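Local coordinates for extracellular solute-binding protein family 1 (Alicyclobacillus acidocaldarius subsp. acidocaldarius, PDB 4OVJ) that probably binds an extracellular solute, perhaps a sugar, and delivers it to an ABC transporter, as other family 1 solute-binding proteins do, at residues Asn223-Glu227 with Gly228-Pro232; Leu258-Val261 with Asn262-Val265; Thr304-Pro307 with Gln308-Glu311; Asp377-Ile380 with Asp381-Ala385. All coordinates share one frame; numbering follows the deposited sequence. Where two conformers were deposited one is given.

Contact 1. Residues Asn223-Glu227 with Gly228-Pro232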
loop_
_atom_site.group_PDB
_atom_site.type_symbol
_atom_site.label_atom_id
_atom_site.label_comp_id
_atom_site.label_asym_id
_atom_site.label_seq_id
_atom_site.Cartn_x
_atom_site.Cartn_y
_atom_site.Cartn_z
ATOM N N ASN A 223 -5.374 -1.786 26.602
ATOM C CA ASN A 223 -6.001 -0.756 27.430
ATOM C C ASN A 223 -7.319 -0.278 26.815
ATOM O O ASN A 223 -8.310 -0.096 27.527
ATOM C CB ASN A 223 -5.041 0.385 27.707
ATOM C CG ASN A 223 -3.968 0.016 28.725
ATOM O OD1 ASN A 223 -4.125 -0.905 29.532
ATOM N ND2 ASN A 223 -2.876 0.738 28.696
ATOM N N LEU A 224 -7.354 -0.130 25.498
ATOM C CA LEU A 224 -8.592 0.265 24.826
ATOM C C LEU A 224 -9.668 -0.822 24.959
ATOM O O LEU A 224 -10.840 -0.514 25.144
ATOM C CB LEU A 224 -8.337 0.584 23.355
ATOM C CG LEU A 224 -7.446 1.788 23.061
ATOM C CD1 LEU A 224 -7.131 1.859 21.584
ATOM C CD2 LEU A 224 -8.122 3.059 23.543
ATOM N N ARG A 225 -9.269 -2.086 24.880
ATOM C CA ARG A 225 -10.222 -3.188 25.077
ATOM C C ARG A 225 -10.805 -3.170 26.492
ATOM O O ARG A 225 -12.012 -3.315 26.668
ATOM C CB ARG A 225 -9.563 -4.546 24.843
ATOM C CG ARG A 225 -9.404 -4.907 23.390
ATOM C CD ARG A 225 -9.123 -6.383 23.204
ATOM N NE ARG A 225 -7.901 -6.806 23.861
ATOM C CZ ARG A 225 -6.669 -6.642 23.383
ATOM N NH1 ARG A 225 -6.449 -6.030 22.230
ATOM N NH2 ARG A 225 -5.640 -7.091 24.084
ATOM N N LYS A 226 -9.925 -3.013 27.482
ATOM C CA LYS A 226 -10.301 -2.970 28.906
ATOM C C LYS A 226 -11.385 -1.925 29.177
ATOM O O LYS A 226 -12.303 -2.159 29.975
ATOM C CB LYS A 226 -9.057 -2.678 29.764
ATOM C CG LYS A 226 -9.319 -2.471 31.250
ATOM C CD LYS A 226 -8.032 -2.519 32.071
ATOM C CE LYS A 226 -7.159 -1.292 31.838
ATOM N NZ LYS A 226 -5.999 -1.192 32.775
ATOM N N GLU A 227 -11.267 -0.782 28.510
ATOM C CA GLU A 227 -12.201 0.331 28.661
ATOM C C GLU A 227 -13.449 0.197 27.773
ATOM O O GLU A 227 -14.336 1.049 27.835
ATOM C CB GLU A 227 -11.510 1.657 28.317
ATOM C CG GLU A 227 -10.129 1.866 28.936
ATOM C CD GLU A 227 -10.094 2.839 30.094
ATOM O OE1 GLU A 227 -11.167 3.193 30.639
ATOM O OE2 GLU A 227 -8.969 3.246 30.471
ATOM N N GLY A 228 -13.518 -0.843 26.942
ATOM C CA GLY A 228 -14.686 -1.080 26.096
ATOM C C GLY A 228 -14.767 -0.179 24.874
ATOM O O GLY A 228 -15.804 -0.071 24.235
ATOM N N VAL A 229 -13.645 0.431 24.519
ATOM C CA VAL A 229 -13.596 1.423 23.464
ATOM C C VAL A 229 -13.386 0.788 22.074
ATOM O O VAL A 229 -13.781 1.358 21.043
ATOM C CB VAL A 229 -12.487 2.433 23.805
ATOM C CG1 VAL A 229 -12.278 3.393 22.685
ATOM C CG2 VAL A 229 -12.859 3.167 25.090
ATOM N N VAL A 230 -12.736 -0.372 22.047
ATOM C CA VAL A 230 -12.639 -1.200 20.833
ATOM C C VAL A 230 -13.255 -2.561 21.169
ATOM O O VAL A 230 -13.444 -2.880 22.343
ATOM C CB VAL A 230 -11.174 -1.347 20.339
ATOM C CG1 VAL A 230 -10.533 0.031 20.136
ATOM C CG2 VAL A 230 -10.360 -2.186 21.302
ATOM N N PRO A 231 -13.593 -3.355 20.149
ATOM C CA PRO A 231 -14.338 -4.587 20.430
ATOM C C PRO A 231 -13.503 -5.610 21.172
ATOM O O PRO A 231 -12.289 -5.576 21.101
ATOM C CB PRO A 231 -14.712 -5.109 19.037
ATOM C CG PRO A 231 -14.496 -3.963 18.107
ATOM C CD PRO A 231 -13.376 -3.174 18.710
ATOM N N PRO A 232 -14.162 -6.531 21.897
ATOM C CA PRO A 232 -13.441 -7.640 22.541
ATOM C C PRO A 232 -12.918 -8.645 21.511
ATOM O O PRO A 232 -13.354 -8.639 20.351
ATOM C CB PRO A 232 -14.507 -8.272 23.420
ATOM C CG PRO A 232 -15.795 -7.952 22.751
ATOM C CD PRO A 232 -15.619 -6.599 22.120
HETATM O O HOH W 1 -13.856 -4.358 24.606
#
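V230 lies against the aliphatic roots of L224 and R225. Its CG1, anti to the carbonyl carbon (chi1 -55°), reaches L224 CB at 3.9 Å and sits slightly farther from L224 CD1, while CG2 presses on R225 CG at 3.6 Å. Beyond its CB the R225 chain runs outward in order: CG meets that methyl and passes beside the carbonyl oxygen of P231, CD stays near the same P231 O at 3.9 Å, the chain then bends at chi3, and NH1 at the tip forms salt bridges with D181 and E183. Helix 211-226 ends here in a Schellman motif. G228, with positive phi, gives its N-H to R225 O at 2.9 Å, and V229 N binds L224 O at 3.0 Å. An alanine in place of V230 would probably leave L224 CB and R225 CG without their methyl cover and open a small gap between helix end and loop. On V229, CG2 touches E227 CB at 3.8 Å, and the V229 side chain also rests on L167 of helix 160-174. A water donates both to R225 O and, at 2.7 Å, to V230 O, tying the last helical turn to the departing loop.

Contact 2. Residues Leu258-Val261 with Asn262-Val265. With SO4 (sulfate ion), chain B.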
loop_
_atom_site.group_PDB
_atom_site.type_symbol
_atom_site.label_atom_id
_atom_site.label_comp_id
_atom_site.label_asym_id
_atom_site.label_seq_id
_atom_site.Cartn_x
_atom_site.Cartn_y
_atom_site.Cartn_z
ATOM N N LEU A 258 -8.594 1.770 11.310
ATOM C CA LEU A 258 -7.270 2.069 10.789
ATOM C C LEU A 258 -6.971 0.986 9.772
ATOM O O LEU A 258 -6.815 -0.184 10.139
ATOM C CB LEU A 258 -6.231 2.022 11.918
ATOM C CG LEU A 258 -4.761 2.007 11.481
ATOM C CD1 LEU A 258 -4.439 3.289 10.751
ATOM C CD2 LEU A 258 -3.849 1.798 12.682
ATOM N N THR A 259 -6.944 1.351 8.495
ATOM C CA THR A 259 -6.746 0.360 7.443
ATOM C C THR A 259 -6.222 1.046 6.195
ATOM O O THR A 259 -5.935 2.247 6.210
ATOM C CB THR A 259 -8.050 -0.383 7.134
ATOM O OG1 THR A 259 -7.791 -1.447 6.200
ATOM C CG2 THR A 259 -9.081 0.574 6.570
ATOM N N TRP A 260 -6.083 0.289 5.115
ATOM C CA TRP A 260 -5.628 0.869 3.862
ATOM C C TRP A 260 -6.668 1.821 3.290
ATOM O O TRP A 260 -7.874 1.528 3.283
ATOM C CB TRP A 260 -5.278 -0.221 2.864
ATOM C CG TRP A 260 -4.176 -1.052 3.394
ATOM C CD1 TRP A 260 -4.283 -2.205 4.139
ATOM C CD2 TRP A 260 -2.784 -0.759 3.298
ATOM N NE1 TRP A 260 -3.022 -2.652 4.495
ATOM C CE2 TRP A 260 -2.089 -1.787 3.981
ATOM C CE3 TRP A 260 -2.051 0.268 2.688
ATOM C CZ2 TRP A 260 -0.695 -1.814 4.071
ATOM C CZ3 TRP A 260 -0.655 0.235 2.777
ATOM C CH2 TRP A 260 0.004 -0.799 3.463
ATOM N N VAL A 261 -6.198 2.960 2.799
ATOM C CA VAL A 261 -7.098 4.019 2.389
ATOM C C VAL A 261 -8.030 3.602 1.246
ATOM O O VAL A 261 -9.145 4.108 1.153
ATOM C CB VAL A 261 -6.333 5.326 2.063
ATOM C CG1 VAL A 261 -5.583 5.215 0.744
ATOM C CG2 VAL A 261 -7.287 6.504 2.053
ATOM N N ASN A 262 -7.590 2.651 0.423
ATOM C CA ASN A 262 -8.377 2.118 -0.692
ATOM C C ASN A 262 -9.734 1.586 -0.272
ATOM O O ASN A 262 -10.673 1.583 -1.067
ATOM C CB ASN A 262 -7.602 1.009 -1.437
ATOM C CG ASN A 262 -7.605 -0.335 -0.707
ATOM O OD1 ASN A 262 -6.861 -0.540 0.250
ATOM N ND2 ASN A 262 -8.416 -1.284 -1.194
ATOM N N TYR A 263 -9.833 1.138 0.978
ATOM C CA TYR A 263 -11.076 0.590 1.494
ATOM C C TYR A 263 -12.187 1.618 1.657
ATOM O O TYR A 263 -13.340 1.227 1.844
ATOM C CB TYR A 263 -10.854 -0.132 2.831
ATOM C CG TYR A 263 -10.248 -1.500 2.683
ATOM C CD1 TYR A 263 -10.962 -2.530 2.083
ATOM C CD2 TYR A 263 -8.979 -1.778 3.163
ATOM C CE1 TYR A 263 -10.421 -3.793 1.947
ATOM C CE2 TYR A 263 -8.424 -3.044 3.026
ATOM C CZ TYR A 263 -9.154 -4.043 2.416
ATOM O OH TYR A 263 -8.640 -5.310 2.283
ATOM N N VAL A 264 -11.876 2.920 1.599
ATOM C CA VAL A 264 -12.928 3.906 1.830
ATOM C C VAL A 264 -14.060 3.790 0.805
ATOM O O VAL A 264 -15.216 4.011 1.155
ATOM C CB VAL A 264 -12.413 5.363 1.929
ATOM C CG1 VAL A 264 -11.923 5.869 0.593
ATOM C CG2 VAL A 264 -13.510 6.286 2.465
ATOM N N VAL A 265 -13.746 3.431 -0.439
ATOM C CA VAL A 265 -14.792 3.332 -1.462
ATOM C C VAL A 265 -15.755 2.202 -1.107
ATOM O O VAL A 265 -16.970 2.402 -1.085
ATOM C CB VAL A 265 -14.206 3.117 -2.873
ATOM C CG1 VAL A 265 -15.291 2.698 -3.859
ATOM C CG2 VAL A 265 -13.500 4.384 -3.329
HETATM S S SO4 B . -3.634 -5.056 7.299
HETATM O O1 SO4 B . -3.565 -6.358 7.991
HETATM O O2 SO4 B . -2.600 -4.959 6.238
HETATM O O3 SO4 B . -4.953 -4.925 6.648
HETATM O O4 SO4 B . -3.469 -3.984 8.302
#
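The Y263 ring is approached by T259, whose side chain crosses it at about a right angle: OG1, placed anti to the backbone N (chi1 -174°), comes to 3.3 Å from Y263 CD2, obliquely to the ring. W260 meets the same ring through its CB, 4.0 Å from Y263 CD2, and the carbonyl oxygen of W260 lies at the tyrosine's edge, near its plane. In return, Y263 CE2 lies at the edge of the indole, near the indole plane. N262 turns its amide back over the Y263 ring, with OD1 toward W260 CB at 3.1 Å and the amide plane turned 44° from the indole; its ND2 lies over the centre of one face of the Y263 ring, 4.2 Å above the plane. The OD1 has its polar partner in N137 of strand 128-144.

These side chains gather where strand 256-260 passes into helix 263-269 through a type I beta turn from W260 to Y263. Y263 N donates to W260 O at 3.1 Å, closing the turn, and V264 N donates to V261 O at 3.0 Å. The indole swings away from the turn and stacks with Y139. Its NE1 gives a nearly straight bond (173°) to O2 of a sulfate, 2.9 Å away in the ring plane. That ion, probably from the crystallisation liquor, is also held by Y139 OH and S184 OG.

Contact 3. Residues Thr304-Pro307 with Gln308-Glu311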
loop_
_atom_site.group_PDB
_atom_site.type_symbol
_atom_site.label_atom_id
_atom_site.label_comp_id
_atom_site.label_asym_id
_atom_site.label_seq_id
_atom_site.Cartn_x
_atom_site.Cartn_y
_atom_site.Cartn_z
ATOM N N THR A 304 16.420 -2.917 -24.541
ATOM C CA THR A 304 15.451 -2.483 -25.524
ATOM C C THR A 304 16.155 -1.717 -26.651
ATOM O O THR A 304 17.072 -0.934 -26.413
ATOM C CB THR A 304 14.321 -1.618 -24.933
ATOM O OG1 THR A 304 13.427 -1.268 -25.985
ATOM C CG2 THR A 304 14.835 -0.325 -24.305
ATOM N N LYS A 305 15.720 -1.962 -27.881
ATOM C CA LYS A 305 16.218 -1.212 -29.025
ATOM C C LYS A 305 15.664 0.209 -29.084
ATOM O O LYS A 305 16.202 1.047 -29.812
ATOM C CB LYS A 305 15.875 -1.954 -30.319
ATOM C CG LYS A 305 16.568 -3.301 -30.397
ATOM C CD LYS A 305 16.182 -4.090 -31.631
ATOM C CE LYS A 305 16.886 -5.437 -31.631
ATOM N NZ LYS A 305 16.209 -6.386 -32.556
ATOM N N TYR A 306 14.612 0.476 -28.305
ATOM C CA TYR A 306 13.849 1.723 -28.405
ATOM C C TYR A 306 13.667 2.406 -27.053
ATOM O O TYR A 306 12.532 2.671 -26.630
ATOM C CB TYR A 306 12.488 1.415 -29.020
ATOM C CG TYR A 306 12.590 0.634 -30.300
ATOM C CD1 TYR A 306 13.292 1.144 -31.388
ATOM C CD2 TYR A 306 12.010 -0.626 -30.416
ATOM C CE1 TYR A 306 13.390 0.428 -32.571
ATOM C CE2 TYR A 306 12.106 -1.351 -31.589
ATOM C CZ TYR A 306 12.800 -0.818 -32.656
ATOM O OH TYR A 306 12.887 -1.536 -33.809
ATOM N N PRO A 307 14.778 2.732 -26.382
ATOM C CA PRO A 307 14.628 3.335 -25.059
ATOM C C PRO A 307 13.876 4.673 -25.032
ATOM O O PRO A 307 13.149 4.922 -24.075
ATOM C CB PRO A 307 16.071 3.480 -24.565
ATOM C CG PRO A 307 16.904 3.523 -25.803
ATOM C CD PRO A 307 16.199 2.638 -26.790
ATOM N N GLN A 308 14.027 5.507 -26.058
ATOM C CA GLN A 308 13.336 6.791 -26.079
ATOM C C GLN A 308 11.823 6.599 -26.160
ATOM O O GLN A 308 11.066 7.239 -25.427
ATOM C CB GLN A 308 13.846 7.659 -27.231
ATOM C CG GLN A 308 15.353 7.877 -27.186
ATOM C CD GLN A 308 15.904 8.464 -28.471
ATOM O OE1 GLN A 308 15.678 9.634 -28.779
ATOM N NE2 GLN A 308 16.633 7.652 -29.228
ATOM N N GLN A 309 11.382 5.697 -27.029
ATOM C CA GLN A 309 9.948 5.416 -27.167
ATOM C C GLN A 309 9.418 4.684 -25.921
ATOM O O GLN A 309 8.288 4.910 -25.499
ATOM C CB GLN A 309 9.674 4.620 -28.430
ATOM C CG GLN A 309 9.932 5.385 -29.726
ATOM C CD GLN A 309 11.348 5.240 -30.263
ATOM O OE1 GLN A 309 12.276 4.835 -29.555
ATOM N NE2 GLN A 309 11.512 5.548 -31.548
ATOM N N ALA A 310 10.244 3.825 -25.326
ATOM C CA ALA A 310 9.855 3.109 -24.103
ATOM C C ALA A 310 9.614 4.103 -22.960
ATOM O O ALA A 310 8.617 3.996 -22.233
ATOM C CB ALA A 310 10.908 2.086 -23.712
ATOM N N GLU A 311 10.512 5.077 -22.825
ATOM C CA GLU A 311 10.360 6.128 -21.827
ATOM C C GLU A 311 9.083 6.937 -22.083
ATOM O O GLU A 311 8.356 7.249 -21.155
ATOM C CB GLU A 311 11.561 7.080 -21.819
ATOM C CG GLU A 311 12.882 6.505 -21.330
ATOM C CD GLU A 311 14.041 7.498 -21.523
ATOM O OE1 GLU A 311 13.812 8.736 -21.618
ATOM O OE2 GLU A 311 15.198 7.055 -21.574
#
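Q309 leaves its helix with CG anti to the carbonyl carbon (chi1 -67°) and then bends sharply at chi2 (90°), which folds its amide back toward Y306. The amide oxygen OE1 thereby comes to 3.5 Å from Y306 CB, approaching the tyrosine ring obliquely. Y306 is the N-cap residue of helix 307-319, and P307 opens the first turn. A proline suits this place, since its nitrogen has no hydrogen to offer and the first turn of a helix asks for none.

The cap is prepared one step earlier by an ST turn: T304 OG1 accepts the N-H of Y306 at 3.1 Å in a nearly straight bond (166°), and D83 holds the same hydroxyl from outside the loop. K305, between them, lays its CB over one face of the Y306 ring, 3.9 Å above the centre. Tyrosine and Q309 both also rest on V25 of strand 25-31, which joins the start of the helix to the sheet.

The backbone then enters its regular pattern. A310 N donates to Y306 O at 2.9 Å, while A310 CB sits close to the same oxygen. P307 O receives E311 N. E311 carries its carboxylate on an extended chain to the backbone N of G109, and on the way its CG passes 3.2 Å from P307 O.

Contact 4. Residues Asp377-Ile380 with Asp381-Ala385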
loop_
_atom_site.group_PDB
_atom_site.type_symbol
_atom_site.label_atom_id
_atom_site.label_comp_id
_atom_site.label_asym_id
_atom_site.label_seq_id
_atom_site.Cartn_x
_atom_site.Cartn_y
_atom_site.Cartn_z
ATOM N N ASP A 377 7.441 -14.507 5.345
ATOM C CA ASP A 377 6.550 -13.430 5.809
ATOM C C ASP A 377 5.089 -13.832 5.970
ATOM O O ASP A 377 4.450 -13.443 6.947
ATOM C CB ASP A 377 6.633 -12.212 4.883
ATOM C CG ASP A 377 5.783 -11.044 5.371
ATOM O OD1 ASP A 377 6.108 -10.441 6.412
ATOM O OD2 ASP A 377 4.764 -10.746 4.720
ATOM N N LYS A 378 4.556 -14.595 5.012
ATOM C CA LYS A 378 3.161 -15.011 5.068
ATOM C C LYS A 378 2.874 -15.835 6.333
ATOM O O LYS A 378 1.895 -15.576 7.036
ATOM C CB LYS A 378 2.775 -15.779 3.799
ATOM C CG LYS A 378 1.281 -16.030 3.670
ATOM C CD LYS A 378 0.879 -16.315 2.227
ATOM C CE LYS A 378 -0.623 -16.524 2.092
ATOM N NZ LYS A 378 -1.060 -17.829 2.663
ATOM N N GLU A 379 3.745 -16.796 6.633
ATOM C CA GLU A 379 3.609 -17.625 7.834
ATOM C C GLU A 379 3.756 -16.794 9.103
ATOM O O GLU A 379 2.970 -16.936 10.037
ATOM C CB GLU A 379 4.635 -18.768 7.838
ATOM C CG GLU A 379 4.528 -19.656 9.074
ATOM C CD GLU A 379 5.323 -20.950 8.991
ATOM O OE1 GLU A 379 6.022 -21.183 7.979
ATOM O OE2 GLU A 379 5.243 -21.743 9.959
ATOM N N ILE A 380 4.768 -15.931 9.127
ATOM C CA ILE A 380 5.029 -15.060 10.281
ATOM C C ILE A 380 3.844 -14.126 10.541
ATOM O O ILE A 380 3.429 -13.942 11.677
ATOM C CB ILE A 380 6.344 -14.270 10.102
ATOM C CG1 ILE A 380 7.520 -15.254 10.147
ATOM C CG2 ILE A 380 6.500 -13.230 11.204
ATOM C CD1 ILE A 380 8.875 -14.654 9.889
ATOM N N ASP A 381 3.303 -13.556 9.477
ATOM C CA ASP A 381 2.103 -12.711 9.553
ATOM C C ASP A 381 0.947 -13.486 10.207
ATOM O O ASP A 381 0.271 -12.981 11.113
ATOM C CB ASP A 381 1.749 -12.253 8.134
ATOM C CG ASP A 381 0.617 -11.251 8.082
ATOM O OD1 ASP A 381 -0.398 -11.421 8.776
ATOM O OD2 ASP A 381 0.720 -10.297 7.286
ATOM N N GLN A 382 0.744 -14.723 9.760
ATOM C CA GLN A 382 -0.307 -15.562 10.325
ATOM C C GLN A 382 -0.026 -15.871 11.792
ATOM O O GLN A 382 -0.942 -15.802 12.610
ATOM C CB GLN A 382 -0.520 -16.848 9.505
ATOM C CG GLN A 382 -1.728 -17.664 9.944
ATOM C CD GLN A 382 -3.037 -16.882 9.863
ATOM O OE1 GLN A 382 -3.463 -16.489 8.782
ATOM N NE2 GLN A 382 -3.679 -16.654 11.009
ATOM N N ASP A 383 1.225 -16.204 12.125
ATOM C CA ASP A 383 1.612 -16.446 13.522
ATOM C C ASP A 383 1.360 -15.207 14.385
ATOM O O ASP A 383 0.927 -15.320 15.529
ATOM C CB ASP A 383 3.084 -16.865 13.659
ATOM C CG ASP A 383 3.394 -18.196 12.988
ATOM O OD1 ASP A 383 2.465 -19.023 12.816
ATOM O OD2 ASP A 383 4.583 -18.423 12.639
ATOM N N PHE A 384 1.634 -14.023 13.838
ATOM C CA PHE A 384 1.391 -12.792 14.577
ATOM C C PHE A 384 -0.088 -12.631 14.874
ATOM O O PHE A 384 -0.484 -12.369 16.018
ATOM C CB PHE A 384 1.919 -11.597 13.803
ATOM C CG PHE A 384 1.890 -10.310 14.580
ATOM C CD1 PHE A 384 2.896 -10.013 15.476
ATOM C CD2 PHE A 384 0.848 -9.409 14.420
ATOM C CE1 PHE A 384 2.890 -8.825 16.188
ATOM C CE2 PHE A 384 0.828 -8.221 15.127
ATOM C CZ PHE A 384 1.846 -7.926 16.011
ATOM N N ALA A 385 -0.907 -12.805 13.849
ATOM C CA ALA A 385 -2.359 -12.707 14.009
ATOM C C ALA A 385 -2.860 -13.697 15.072
ATOM O O ALA A 385 -3.694 -13.363 15.903
ATOM C CB ALA A 385 -3.046 -12.950 12.680
HETATM O O HOH W 2 2.497 -9.423 5.603
#
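E379 and D383 lie one helical turn apart and cross at a slant, with D383 OD2 lying 3.8 Å from E379 CG. Their carboxylates are turned 69° apart and carry like charges, E379 OE2 being 4.3 Å from D383 OD2; E408 of helix 398-414 adds a third acid nearby. This crowding might raise the proton affinity of one of these carboxylates. With its CG anti to the carbonyl carbon (chi1 -64°), D383 brings its carboxyl carbon to 3.2 Å from E379 O. An alanine at D383 takes away the carboxylate and would probably leave E379 CG and E379 O without their neighbour.

Behind the side chains runs the regular i to i+4 bonding of the first turns of helix 377-392: D383 N binds E379 O and D381 N binds D377 O, each at 2.8 Å. On another flank D377 and D381 are bridged by a water that donates to D377 OD2 at 2.8 Å and to D381 OD2 at 2.6 Å. Y200 and W185 fix the other oxygen of D377, OD1. Farther out, I380 packs on F405 and L412 of helix 398-414, and F384 meets the F405 ring edge-to-face while also touching L214 and Y217 of helix 211-226.

Overall arrangement
Contacts 1, 2 and 4 lie nearer one another, their centres 21 to 24 Å apart, whereas contact 3 sits across the molecule, about 57 Å from contact 1 between centres. Contacts 1, 2 and 4 are partly buried and contact 3 is at the surface. Contact 2, closest to the chain's centre, combines a buried strand end with a sulfate held by W260, Y139 and S184; contact 3 is a helix start where an ST turn and polar side chains meet backbone bonds. Contacts 1 and 4 share an element: helix 211-226, whose end is contact 1, also packs on F384 of contact 4, while R225 touches the far end of helix 377-392. Apolar packing marks contact 1, and acidic pairs contact 4.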